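PDB 7D8M: Dye-decolorizing peroxidase, which probably uses hydrogen peroxide to oxidise dyes and other substrates at a bound heme b. Local coordinates for residues F72-G76 / N117-V121; K315-L321 / F386-K390; Q377-N383 / L398-Q404. One frame throughout, in Å; residues are numbered along the deposited sequence.

Interaction 1: residues F72-G76 / N117-V121; sequences FSHAG and NVDGV
A classic beta bulge opens strand 120-126 here, in the four-stranded antiparallel sheet of the DyP alpha+beta barrel domain, just where strand 67-72 gives way to helix 74-79. Phe72 is still extended, and its backbone also bonds to Phe437 of strand 428-438; Ser73 (phi/psi -80/164) is the N-cap, and Ala75 and Gly76 are helical. Take the partner segment from Val118. Its O accepts a short 2.6 Å hydrogen bond from Ser73 OG, and Ala75 CB lies 4.0 Å from that same Val118 O. Asp119 (-97/-20) is the last loop residue before the strand: it and Gly120 both face Phe30 of strand 24-32, which defines the bulge. With chi1 m, Asp119 brings OD1 to 3.6 Å from Ala75 CB, while OD2 takes the backbone NH of Ile32. Asp119 O accepts from Ser73 N at 3.0 Å (155°) and also receives two CA-H...O contacts, from Phe72 CA at 3.6 Å and from Gly76 CA at 3.3 Å; a beta carbon on Gly76 would clash with this oxygen. Gly120, fully stretched at 177/-177, forms an antiparallel non-hydrogen-bonded pair with Phe72, CA to CA 4.1 Å. Val121 continues the strand and bonds through its backbone to Ala71. The turn into the helix is fixed by Ser73, chi1 p, whose OG, besides donating to Val118 O, accepts the capping hydrogen bond from Gly76 N at 3.1 Å.

Interaction 2: residues K315-L321 / F386-K390; sequences KTNPRDL and FPFSK. With HEM (protoporphyrin IX containing Fe), chain B.
Phe386, Leu321 and Lys315 carry most of this contact. The 315-321 segment leaves helix 312-316 at Asn317, bends in an inverse gamma turn centred on Pro318 (phi/psi -75/77), and enters helix 319-323 with Pro318 as N-cap. Facing it, 386-390 is irregular, with a cis peptide between Phe386 and Pro387; the nearest CA pairs are Lys315 to Pro387 at 7.1 Å and Leu321 to Ser389 at 8.0 Å. Phe386 (chi1 t) points its ring into the bend, so that CZ lies 3.6 Å from Pro318 CG, at the ring edge, and 3.7 Å from Leu321 CD1; the ring also stacks with Trp380. Leu321 (m, t) packs against the whole loop: CD1 lies 3.9 Å from Pro387 CB and makes a CH-pi contact over the face of Phe388, 4.2 Å from its centroid, while CD2 reaches Ser389 OG at 3.3 Å. Lys315, chi1 and chi2 both m, curls back so that NZ donates to Phe386 O at 2.6 Å, with Trp380 O and Gly397 O as further acceptors. At the far end Lys390 NZ forms a salt bridge with Asp320 OD2, 2.6 Å, an oxygen shared with Arg314. Asn317 ND2 binds HEM O2D at 3.0 Å and Arg319 NH2 binds HEM O1D at 3.0 Å: the turn after the helix of the axial His312 thus holds one heme propionate, as part of the heme pocket.

Interaction 3: residues Q377-N383 / L398-Q404; sequences QQAWANN and LDPVIGQ. With HEM (protoporphyrin IX containing Fe), chain B.
Two side-chain amides and one backbone hydrogen bond join the end of helix 373-381, which widens into a pi-type turn (Asn382 N to Gln377 O, 2.8 Å), to the irregular 398-404 segment. CA atoms approach to 4.7 Å at Ala381-Asp399 and at Asn382-Gly403. Gln377 (t, p) folds back so that NE2 donates to Ile402 O at 3.1 Å and to Asn382 OD1 at 2.9 Å. Asn382, chi1 m, directs OD1 to the backbone of Gln404 as well, accepting from its N at 2.9 Å. The last helical carbonyl, Ala381 O, takes Asp399 N at 2.9 Å. Leu398 (m, t) sets CD2 3.2 Å from Asn382 O. Ile402 (p, t) places CD1 3.6 Å from Ala381 CB and CG2 3.5 Å from HEM CHC, while Gln377 OE1 lies 3.6 Å from HEM CMC. Asp399 is t, and its CB meets Ala381 CB at 3.6 Å. Its OD1 accepts from Val401 N at 2.7 Å, an Asx turn, and from Ile402 N at 3.0 Å, which makes the whole an Asx motif, while OD2 hydrogen-bonds His312 ND1. An aspartate holding the axial histidine in this way is the familiar proximal His-Asp pair of heme peroxidases.

From the N terminus, interaction 1 comes first: it closes a 40-residue excursion, largely helix and loop, between neighbouring strands 67-72 and 120-126, and is complete before the other two begin. It lies on the opposite side of the chain's centre from interaction 2, and its nearest atoms are about 18 Å from those of interaction 3. The later pair cross, the chain running 315-321, 377-383, 386-390, 398-404, so the long span closed by interaction 2 overlaps the short one closed by interaction 3. They touch directly: Phe386 CE1 lies 3.2 Å from Trp380 NE1, and Pro318 CD packs 3.4 Å from Trp380 CZ3. Together they tie helices 312-316 and 373-381 and the loop after the latter around the heme.

Interaction 1: residues F72-G76 / N117-V121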
loop_
_atom_site.group_PDB
_atom_site.type_symbol
_atom_site.label_atom_id
_atom_site.label_comp_id
_atom_site.label_asym_id
_atom_site.label_seq_id
_atom_site.Cartn_x
_atom_site.Cartn_y
_atom_site.Cartn_z
ATOM N N PHE A 72 11.482 0.984 12.040
ATOM C CA PHE A 72 12.441 2.068 12.201
ATOM C C PHE A 72 12.878 2.625 10.851
ATOM O O PHE A 72 13.107 1.869 9.900
ATOM C CB PHE A 72 13.686 1.597 12.973
ATOM C CG PHE A 72 13.406 1.206 14.393
ATOM C CD1 PHE A 72 13.153 2.172 15.349
ATOM C CD2 PHE A 72 13.396 -0.122 14.765
ATOM C CE1 PHE A 72 12.902 1.818 16.673
ATOM C CE2 PHE A 72 13.143 -0.490 16.081
ATOM C CZ PHE A 72 12.888 0.483 17.033
ATOM N N SER A 73 13.009 3.945 10.790
ATOM C CA SER A 73 13.609 4.629 9.657
ATOM C C SER A 73 15.128 4.568 9.733
ATOM O O SER A 73 15.712 4.261 10.773
ATOM C CB SER A 73 13.143 6.080 9.608
ATOM O OG SER A 73 13.775 6.866 10.614
ATOM N N HIS A 74 15.767 4.866 8.598
ATOM C CA HIS A 74 17.224 4.981 8.560
ATOM C C HIS A 74 17.729 5.957 9.615
ATOM O O HIS A 74 18.742 5.703 10.275
ATOM C CB HIS A 74 17.677 5.422 7.161
ATOM C CG HIS A 74 19.126 5.793 7.078
ATOM N ND1 HIS A 74 20.111 4.882 6.756
ATOM C CD2 HIS A 74 19.757 6.979 7.257
ATOM C CE1 HIS A 74 21.285 5.489 6.746
ATOM N NE2 HIS A 74 21.098 6.762 7.049
ATOM N N ALA A 75 17.028 7.079 9.792
ATOM C CA ALA A 75 17.392 8.008 10.857
ATOM C C ALA A 75 17.269 7.346 12.226
ATOM O O ALA A 75 18.093 7.585 13.118
ATOM C CB ALA A 75 16.523 9.262 10.779
ATOM N N GLY A 76 16.259 6.491 12.402
ATOM C CA GLY A 76 16.107 5.789 13.670
ATOM C C GLY A 76 17.242 4.819 13.944
ATOM O O GLY A 76 17.679 4.673 15.091
ATOM N N ASN A 117 13.551 13.711 10.708
ATOM C CA ASN A 117 13.273 13.722 12.140
ATOM C C ASN A 117 12.515 12.478 12.582
ATOM O O ASN A 117 12.626 12.064 13.744
ATOM C CB ASN A 117 12.478 14.974 12.502
ATOM C CG ASN A 117 12.492 15.260 13.997
ATOM O OD1 ASN A 117 13.551 15.436 14.591
ATOM N ND2 ASN A 117 11.313 15.312 14.607
ATOM N N VAL A 118 11.735 11.875 11.687
ATOM C CA VAL A 118 10.969 10.685 12.041
ATOM C C VAL A 118 11.917 9.498 12.157
ATOM O O VAL A 118 12.594 9.124 11.191
ATOM C CB VAL A 118 9.858 10.422 11.018
ATOM C CG1 VAL A 118 9.268 9.019 11.218
ATOM C CG2 VAL A 118 8.780 11.503 11.133
ATOM N N ASP A 119 11.975 8.907 13.352
ATOM C CA ASP A 119 12.856 7.784 13.644
ATOM C C ASP A 119 12.158 6.437 13.544
ATOM O O ASP A 119 12.834 5.414 13.381
ATOM C CB ASP A 119 13.455 7.932 15.061
ATOM C CG ASP A 119 14.527 9.008 15.134
ATOM O OD1 ASP A 119 15.200 9.257 14.115
ATOM O OD2 ASP A 119 14.706 9.600 16.217
ATOM N N GLY A 120 10.836 6.406 13.626
ATOM C CA GLY A 120 10.128 5.151 13.486
ATOM C C GLY A 120 8.648 5.365 13.686
ATOM O O GLY A 120 8.174 6.489 13.899
ATOM N N VAL A 121 7.917 4.259 13.634
ATOM C CA VAL A 121 6.470 4.315 13.754
ATOM C C VAL A 121 5.977 3.066 14.468
ATOM O O VAL A 121 6.456 1.954 14.220
ATOM C CB VAL A 121 5.812 4.470 12.359
ATOM C CG1 VAL A 121 6.259 3.339 11.427
ATOM C CG2 VAL A 121 4.307 4.512 12.494
#

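Interaction 2: residues K315-L321 / F386-K390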
loop_
_atom_site.group_PDB
_atom_site.type_symbol
_atom_site.label_atom_id
_atom_site.label_comp_id
_atom_site.label_asym_id
_atom_site.label_seq_id
_atom_site.Cartn_x
_atom_site.Cartn_y
_atom_site.Cartn_z
ATOM N N LYS A 315 -1.351 -1.364 -14.280
ATOM C CA LYS A 315 -0.068 -0.671 -14.191
ATOM C C LYS A 315 0.781 -1.225 -13.043
ATOM O O LYS A 315 1.978 -1.486 -13.212
ATOM C CB LYS A 315 -0.302 0.831 -14.008
ATOM C CG LYS A 315 -0.571 1.604 -15.299
ATOM C CD LYS A 315 0.742 2.007 -15.986
ATOM C CE LYS A 315 0.693 3.443 -16.511
ATOM N NZ LYS A 315 1.959 3.808 -17.222
ATOM N N THR A 316 0.178 -1.418 -11.870
ATOM C CA THR A 316 0.953 -1.790 -10.682
ATOM C C THR A 316 1.189 -3.288 -10.558
ATOM O O THR A 316 2.062 -3.702 -9.785
ATOM C CB THR A 316 0.262 -1.312 -9.407
ATOM O OG1 THR A 316 -1.045 -1.904 -9.328
ATOM C CG2 THR A 316 0.153 0.201 -9.399
ATOM N N ASN A 317 0.421 -4.105 -11.273
ATOM C CA ASN A 317 0.673 -5.543 -11.373
ATOM C C ASN A 317 0.377 -5.935 -12.809
ATOM O O ASN A 317 -0.734 -6.374 -13.138
ATOM C CB ASN A 317 -0.179 -6.343 -10.383
ATOM C CG ASN A 317 0.035 -7.855 -10.507
ATOM O OD1 ASN A 317 0.867 -8.316 -11.295
ATOM N ND2 ASN A 317 -0.717 -8.629 -9.721
ATOM N N PRO A 318 1.344 -5.757 -13.706
ATOM C CA PRO A 318 1.170 -6.143 -15.119
ATOM C C PRO A 318 1.258 -7.659 -15.277
ATOM O O PRO A 318 2.261 -8.228 -15.717
ATOM C CB PRO A 318 2.317 -5.404 -15.813
ATOM C CG PRO A 318 3.369 -5.257 -14.768
ATOM C CD PRO A 318 2.673 -5.180 -13.441
ATOM N N ARG A 319 0.165 -8.326 -14.891
ATOM C CA ARG A 319 0.134 -9.785 -14.886
ATOM C C ARG A 319 0.471 -10.364 -16.254
ATOM O O ARG A 319 1.077 -11.438 -16.338
ATOM C CB ARG A 319 -1.246 -10.286 -14.440
ATOM C CG ARG A 319 -1.722 -9.743 -13.108
ATOM C CD ARG A 319 -3.183 -10.075 -12.863
ATOM N NE ARG A 319 -3.644 -9.486 -11.608
ATOM C CZ ARG A 319 -4.591 -10.004 -10.833
ATOM N NH1 ARG A 319 -5.200 -11.131 -11.184
ATOM N NH2 ARG A 319 -4.933 -9.384 -9.706
ATOM N N ASP A 320 0.094 -9.673 -17.333
ATOM C CA ASP A 320 0.291 -10.240 -18.663
ATOM C C ASP A 320 1.760 -10.196 -19.072
ATOM O O ASP A 320 2.270 -11.143 -19.679
ATOM C CB ASP A 320 -0.594 -9.514 -19.683
ATOM C CG ASP A 320 -0.328 -8.023 -19.744
ATOM O OD1 ASP A 320 0.090 -7.430 -18.714
ATOM O OD2 ASP A 320 -0.550 -7.433 -20.824
ATOM N N LEU A 321 2.463 -9.116 -18.729
ATOM C CA LEU A 321 3.891 -9.046 -19.021
ATOM C C LEU A 321 4.651 -10.137 -18.278
ATOM O O LEU A 321 5.486 -10.837 -18.865
ATOM C CB LEU A 321 4.442 -7.668 -18.655
ATOM C CG LEU A 321 3.843 -6.403 -19.268
ATOM C CD1 LEU A 321 4.866 -5.295 -19.179
ATOM C CD2 LEU A 321 3.371 -6.591 -20.726
ATOM N N PHE A 386 4.961 2.954 -20.095
ATOM C CA PHE A 386 4.690 1.643 -19.533
ATOM C C PHE A 386 3.194 1.349 -19.572
ATOM O O PHE A 386 2.382 2.212 -19.200
ATOM C CB PHE A 386 5.178 1.515 -18.074
ATOM C CG PHE A 386 5.069 0.117 -17.554
ATOM C CD1 PHE A 386 6.062 -0.823 -17.840
ATOM C CD2 PHE A 386 3.940 -0.290 -16.858
ATOM C CE1 PHE A 386 5.945 -2.137 -17.405
ATOM C CE2 PHE A 386 3.817 -1.601 -16.412
ATOM C CZ PHE A 386 4.824 -2.528 -16.684
ATOM N N PRO A 387 2.788 0.127 -19.958
ATOM C CA PRO A 387 3.622 -1.045 -20.256
ATOM C C PRO A 387 4.295 -1.038 -21.628
ATOM O O PRO A 387 3.724 -0.578 -22.629
ATOM C CB PRO A 387 2.622 -2.206 -20.174
ATOM C CG PRO A 387 1.330 -1.588 -20.649
ATOM C CD PRO A 387 1.348 -0.188 -20.056
ATOM N N PHE A 388 5.529 -1.534 -21.647
ATOM C CA PHE A 388 6.190 -1.873 -22.893
ATOM C C PHE A 388 5.614 -3.179 -23.437
ATOM O O PHE A 388 4.850 -3.884 -22.759
ATOM C CB PHE A 388 7.703 -1.988 -22.687
ATOM C CG PHE A 388 8.110 -3.140 -21.802
ATOM C CD1 PHE A 388 8.425 -4.374 -22.350
ATOM C CD2 PHE A 388 8.166 -2.988 -20.428
ATOM C CE1 PHE A 388 8.788 -5.434 -21.554
ATOM C CE2 PHE A 388 8.530 -4.053 -19.610
ATOM C CZ PHE A 388 8.844 -5.274 -20.173
ATOM N N SER A 389 6.000 -3.496 -24.679
ATOM C CA SER A 389 5.630 -4.669 -25.482
ATOM C C SER A 389 4.288 -4.505 -26.183
ATOM O O SER A 389 3.823 -5.470 -26.812
ATOM C CB SER A 389 5.580 -5.985 -24.686
ATOM O OG SER A 389 4.463 -6.020 -23.811
ATOM N N LYS A 390 3.639 -3.348 -26.094
ATOM C CA LYS A 390 2.371 -3.175 -26.782
ATOM C C LYS A 390 2.631 -2.644 -28.192
ATOM O O LYS A 390 3.775 -2.397 -28.585
ATOM C CB LYS A 390 1.447 -2.260 -25.977
ATOM C CG LYS A 390 1.323 -2.660 -24.504
ATOM C CD LYS A 390 0.970 -4.141 -24.381
ATOM C CE LYS A 390 0.547 -4.501 -22.974
ATOM N NZ LYS A 390 0.115 -5.913 -22.852
HETATM C CHA HEM B . -4.918 -2.316 -6.166
HETATM C CHB HEM B . -6.967 1.878 -4.850
HETATM C CHC HEM B . -2.556 3.720 -3.976
HETATM C CHD HEM B . -0.511 -0.296 -5.768
HETATM C C1A HEM B . -5.863 -1.359 -5.869
HETATM C C2A HEM B . -7.302 -1.539 -5.896
HETATM C C3A HEM B . -7.864 -0.377 -5.517
HETATM C C4A HEM B . -6.802 0.567 -5.241
HETATM C CMA HEM B . -9.362 -0.049 -5.383
HETATM C CAA HEM B . -8.021 -2.858 -6.286
HETATM C CBA HEM B . -8.215 -3.740 -5.053
HETATM C CGA HEM B . -7.182 -4.849 -4.994
HETATM O O1A HEM B . -6.806 -5.384 -6.063
HETATM O O2A HEM B . -6.752 -5.222 -3.867
HETATM C C1B HEM B . -5.950 2.718 -4.467
HETATM C C2B HEM B . -6.131 4.027 -3.883
HETATM C C3B HEM B . -4.907 4.540 -3.654
HETATM C C4B HEM B . -3.925 3.563 -4.068
HETATM C CMB HEM B . -7.527 4.672 -3.638
HETATM C CAB HEM B . -4.507 5.895 -3.019
HETATM C CBB HEM B . -5.333 6.629 -2.265
HETATM C C1C HEM B . -1.604 2.832 -4.448
HETATM C C2C HEM B . -0.170 3.054 -4.528
HETATM C C3C HEM B . 0.397 1.934 -5.020
HETATM C C4C HEM B . -0.667 0.984 -5.284
HETATM C CMC HEM B . 0.515 4.367 -4.074
HETATM C CAC HEM B . 1.886 1.627 -5.330
HETATM C CBC HEM B . 2.797 2.585 -5.575
HETATM C C1D HEM B . -1.515 -1.229 -5.912
HETATM C C2D HEM B . -1.357 -2.655 -6.156
HETATM C C3D HEM B . -2.567 -3.204 -6.269
HETATM C C4D HEM B . -3.550 -2.150 -6.100
HETATM C CMD HEM B . -0.032 -3.425 -6.280
HETATM C CAD HEM B . -2.865 -4.691 -6.544
HETATM C CBD HEM B . -2.903 -4.905 -8.060
HETATM C CGD HEM B . -3.086 -6.365 -8.415
HETATM O O1D HEM B . -3.850 -6.651 -9.373
HETATM O O2D HEM B . -2.482 -7.247 -7.742
HETATM N NA HEM B . -5.596 -0.067 -5.475
HETATM N NB HEM B . -4.589 2.458 -4.567
HETATM N NC HEM B . -1.864 1.569 -4.926
HETATM N ND HEM B . -2.871 -0.955 -5.866
HETATM FE FE HEM B . -3.726 0.831 -5.355
#

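Interaction 3: residues Q377-N383 / L398-Q404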
loop_
_atom_site.group_PDB
_atom_site.type_symbol
_atom_site.label_atom_id
_atom_site.label_comp_id
_atom_site.label_asym_id
_atom_site.label_seq_id
_atom_site.Cartn_x
_atom_site.Cartn_y
_atom_site.Cartn_z
ATOM N N GLN A 377 5.277 2.771 -8.383
ATOM C CA GLN A 377 4.991 4.194 -8.521
ATOM C C GLN A 377 5.786 4.816 -9.666
ATOM O O GLN A 377 5.205 5.365 -10.610
ATOM C CB GLN A 377 5.285 4.919 -7.196
ATOM C CG GLN A 377 4.914 6.387 -7.211
ATOM C CD GLN A 377 3.413 6.611 -7.208
ATOM O OE1 GLN A 377 2.730 6.302 -6.227
ATOM N NE2 GLN A 377 2.891 7.162 -8.304
ATOM N N GLN A 378 7.118 4.718 -9.617
ATOM C CA GLN A 378 7.947 5.477 -10.553
ATOM C C GLN A 378 8.078 4.794 -11.915
ATOM O O GLN A 378 7.889 5.435 -12.951
ATOM C CB GLN A 378 9.340 5.727 -9.971
ATOM C CG GLN A 378 10.275 6.407 -10.994
ATOM C CD GLN A 378 11.691 6.594 -10.474
ATOM O OE1 GLN A 378 12.273 5.683 -9.869
ATOM N NE2 GLN A 378 12.257 7.775 -10.712
ATOM N N ALA A 379 8.452 3.513 -11.942
ATOM C CA ALA A 379 8.724 2.858 -13.215
ATOM C C ALA A 379 7.455 2.530 -13.991
ATOM O O ALA A 379 7.525 2.327 -15.207
ATOM C CB ALA A 379 9.522 1.571 -13.000
ATOM N N TRP A 380 6.303 2.474 -13.322
ATOM C CA TRP A 380 5.081 1.968 -13.937
ATOM C C TRP A 380 3.982 3.023 -13.929
ATOM O O TRP A 380 3.594 3.502 -15.000
ATOM C CB TRP A 380 4.653 0.687 -13.224
ATOM C CG TRP A 380 5.552 -0.467 -13.519
ATOM C CD1 TRP A 380 6.552 -0.513 -14.455
ATOM C CD2 TRP A 380 5.527 -1.755 -12.898
ATOM N NE1 TRP A 380 7.152 -1.746 -14.445
ATOM C CE2 TRP A 380 6.536 -2.531 -13.508
ATOM C CE3 TRP A 380 4.738 -2.334 -11.895
ATOM C CZ2 TRP A 380 6.788 -3.852 -13.140
ATOM C CZ3 TRP A 380 4.988 -3.651 -11.532
ATOM C CH2 TRP A 380 6.004 -4.396 -12.163
ATOM N N ALA A 381 3.492 3.418 -12.754
ATOM C CA ALA A 381 2.385 4.366 -12.668
ATOM C C ALA A 381 2.740 5.707 -13.301
ATOM O O ALA A 381 1.940 6.278 -14.056
ATOM C CB ALA A 381 1.979 4.558 -11.208
ATOM N N ASN A 382 3.928 6.233 -12.993
ATOM C CA ASN A 382 4.348 7.548 -13.468
ATOM C C ASN A 382 4.989 7.505 -14.847
ATOM O O ASN A 382 5.412 8.552 -15.350
ATOM C CB ASN A 382 5.357 8.191 -12.503
ATOM C CG ASN A 382 4.794 8.434 -11.124
ATOM O OD1 ASN A 382 3.599 8.272 -10.876
ATOM N ND2 ASN A 382 5.665 8.856 -10.212
ATOM N N ASN A 383 5.104 6.332 -15.451
ATOM C CA ASN A 383 5.851 6.177 -16.689
ATOM C C ASN A 383 4.888 6.185 -17.868
ATOM O O ASN A 383 4.113 5.229 -18.022
ATOM C CB ASN A 383 6.634 4.870 -16.644
ATOM C CG ASN A 383 7.592 4.711 -17.803
ATOM O OD1 ASN A 383 7.503 5.416 -18.808
ATOM N ND2 ASN A 383 8.512 3.764 -17.672
ATOM N N LEU A 398 -0.125 7.973 -18.091
ATOM C CA LEU A 398 0.026 7.724 -16.662
ATOM C C LEU A 398 -1.111 6.868 -16.114
ATOM O O LEU A 398 -2.214 6.808 -16.673
ATOM C CB LEU A 398 0.075 9.042 -15.886
ATOM C CG LEU A 398 1.161 10.060 -16.235
ATOM C CD1 LEU A 398 1.285 11.093 -15.118
ATOM C CD2 LEU A 398 2.498 9.367 -16.513
ATOM N N ASP A 399 -0.821 6.197 -14.998
ATOM C CA ASP A 399 -1.858 5.627 -14.165
ATOM C C ASP A 399 -2.860 6.732 -13.823
ATOM O O ASP A 399 -2.457 7.788 -13.316
ATOM C CB ASP A 399 -1.204 5.042 -12.912
ATOM C CG ASP A 399 -2.186 4.339 -11.973
ATOM O OD1 ASP A 399 -3.263 4.896 -11.665
ATOM O OD2 ASP A 399 -1.851 3.225 -11.513
ATOM N N PRO A 400 -4.144 6.564 -14.138
ATOM C CA PRO A 400 -5.098 7.654 -13.912
ATOM C C PRO A 400 -5.532 7.788 -12.463
ATOM O O PRO A 400 -6.232 8.752 -12.129
ATOM C CB PRO A 400 -6.274 7.268 -14.819
ATOM C CG PRO A 400 -6.218 5.769 -14.833
ATOM C CD PRO A 400 -4.762 5.426 -14.843
ATOM N N VAL A 401 -5.116 6.877 -11.590
ATOM C CA VAL A 401 -5.419 6.978 -10.166
ATOM C C VAL A 401 -4.224 7.616 -9.461
ATOM O O VAL A 401 -4.327 8.736 -8.950
ATOM C CB VAL A 401 -5.789 5.598 -9.584
ATOM C CG1 VAL A 401 -6.126 5.664 -8.072
ATOM C CG2 VAL A 401 -6.968 5.011 -10.362
ATOM N N ILE A 402 -3.069 6.951 -9.480
ATOM C CA ILE A 402 -1.916 7.379 -8.694
ATOM C C ILE A 402 -0.812 8.019 -9.524
ATOM O O ILE A 402 0.173 8.492 -8.939
ATOM C CB ILE A 402 -1.336 6.214 -7.868
ATOM C CG1 ILE A 402 -0.844 5.094 -8.792
ATOM C CG2 ILE A 402 -2.365 5.727 -6.848
ATOM C CD1 ILE A 402 0.198 4.152 -8.147
ATOM N N GLY A 403 -0.923 8.059 -10.852
ATOM C CA GLY A 403 0.184 8.567 -11.652
ATOM C C GLY A 403 0.445 10.042 -11.384
ATOM O O GLY A 403 -0.479 10.847 -11.270
ATOM N N GLN A 404 1.723 10.395 -11.257
ATOM C CA GLN A 404 2.118 11.787 -11.040
ATOM C C GLN A 404 3.415 12.061 -11.788
ATOM O O GLN A 404 3.978 11.185 -12.447
ATOM C CB GLN A 404 2.387 12.139 -9.569
ATOM C CG GLN A 404 1.712 11.353 -8.492
ATOM C CD GLN A 404 2.118 11.894 -7.120
ATOM O OE1 GLN A 404 1.371 12.649 -6.492
ATOM N NE2 GLN A 404 3.310 11.524 -6.664
HETATM C CHA HEM B . -4.918 -2.316 -6.166
HETATM C CHB HEM B . -6.967 1.878 -4.850
HETATM C CHC HEM B . -2.556 3.720 -3.976
HETATM C CHD HEM B . -0.511 -0.296 -5.768
HETATM C C1A HEM B . -5.863 -1.359 -5.869
HETATM C C2A HEM B . -7.302 -1.539 -5.896
HETATM C C3A HEM B . -7.864 -0.377 -5.517
HETATM C C4A HEM B . -6.802 0.567 -5.241
HETATM C CMA HEM B . -9.362 -0.049 -5.383
HETATM C CAA HEM B . -8.021 -2.858 -6.286
HETATM C CBA HEM B . -8.215 -3.740 -5.053
HETATM C CGA HEM B . -7.182 -4.849 -4.994
HETATM O O1A HEM B . -6.806 -5.384 -6.063
HETATM O O2A HEM B . -6.752 -5.222 -3.867
HETATM C C1B HEM B . -5.950 2.718 -4.467
HETATM C C2B HEM B . -6.131 4.027 -3.883
HETATM C C3B HEM B . -4.907 4.540 -3.654
HETATM C C4B HEM B . -3.925 3.563 -4.068
HETATM C CMB HEM B . -7.527 4.672 -3.638
HETATM C CAB HEM B . -4.507 5.895 -3.019
HETATM C CBB HEM B . -5.333 6.629 -2.265
HETATM C C1C HEM B . -1.604 2.832 -4.448
HETATM C C2C HEM B . -0.170 3.054 -4.528
HETATM C C3C HEM B . 0.397 1.934 -5.020
HETATM C C4C HEM B . -0.667 0.984 -5.284
HETATM C CMC HEM B . 0.515 4.367 -4.074
HETATM C CAC HEM B . 1.886 1.627 -5.330
HETATM C CBC HEM B . 2.797 2.585 -5.575
HETATM C C1D HEM B . -1.515 -1.229 -5.912
HETATM C C2D HEM B . -1.357 -2.655 -6.156
HETATM C C3D HEM B . -2.567 -3.204 -6.269
HETATM C C4D HEM B . -3.550 -2.150 -6.100
HETATM C CMD HEM B . -0.032 -3.425 -6.280
HETATM C CAD HEM B . -2.865 -4.691 -6.544
HETATM C CBD HEM B . -2.903 -4.905 -8.060
HETATM C CGD HEM B . -3.086 -6.365 -8.415
HETATM O O1D HEM B . -3.850 -6.651 -9.373
HETATM O O2D HEM B . -2.482 -7.247 -7.742
HETATM N NA HEM B . -5.596 -0.067 -5.475
HETATM N NB HEM B . -4.589 2.458 -4.567
HETATM N NC HEM B . -1.864 1.569 -4.926
HETATM N ND HEM B . -2.871 -0.955 -5.866
HETATM FE FE HEM B . -3.726 0.831 -5.355
#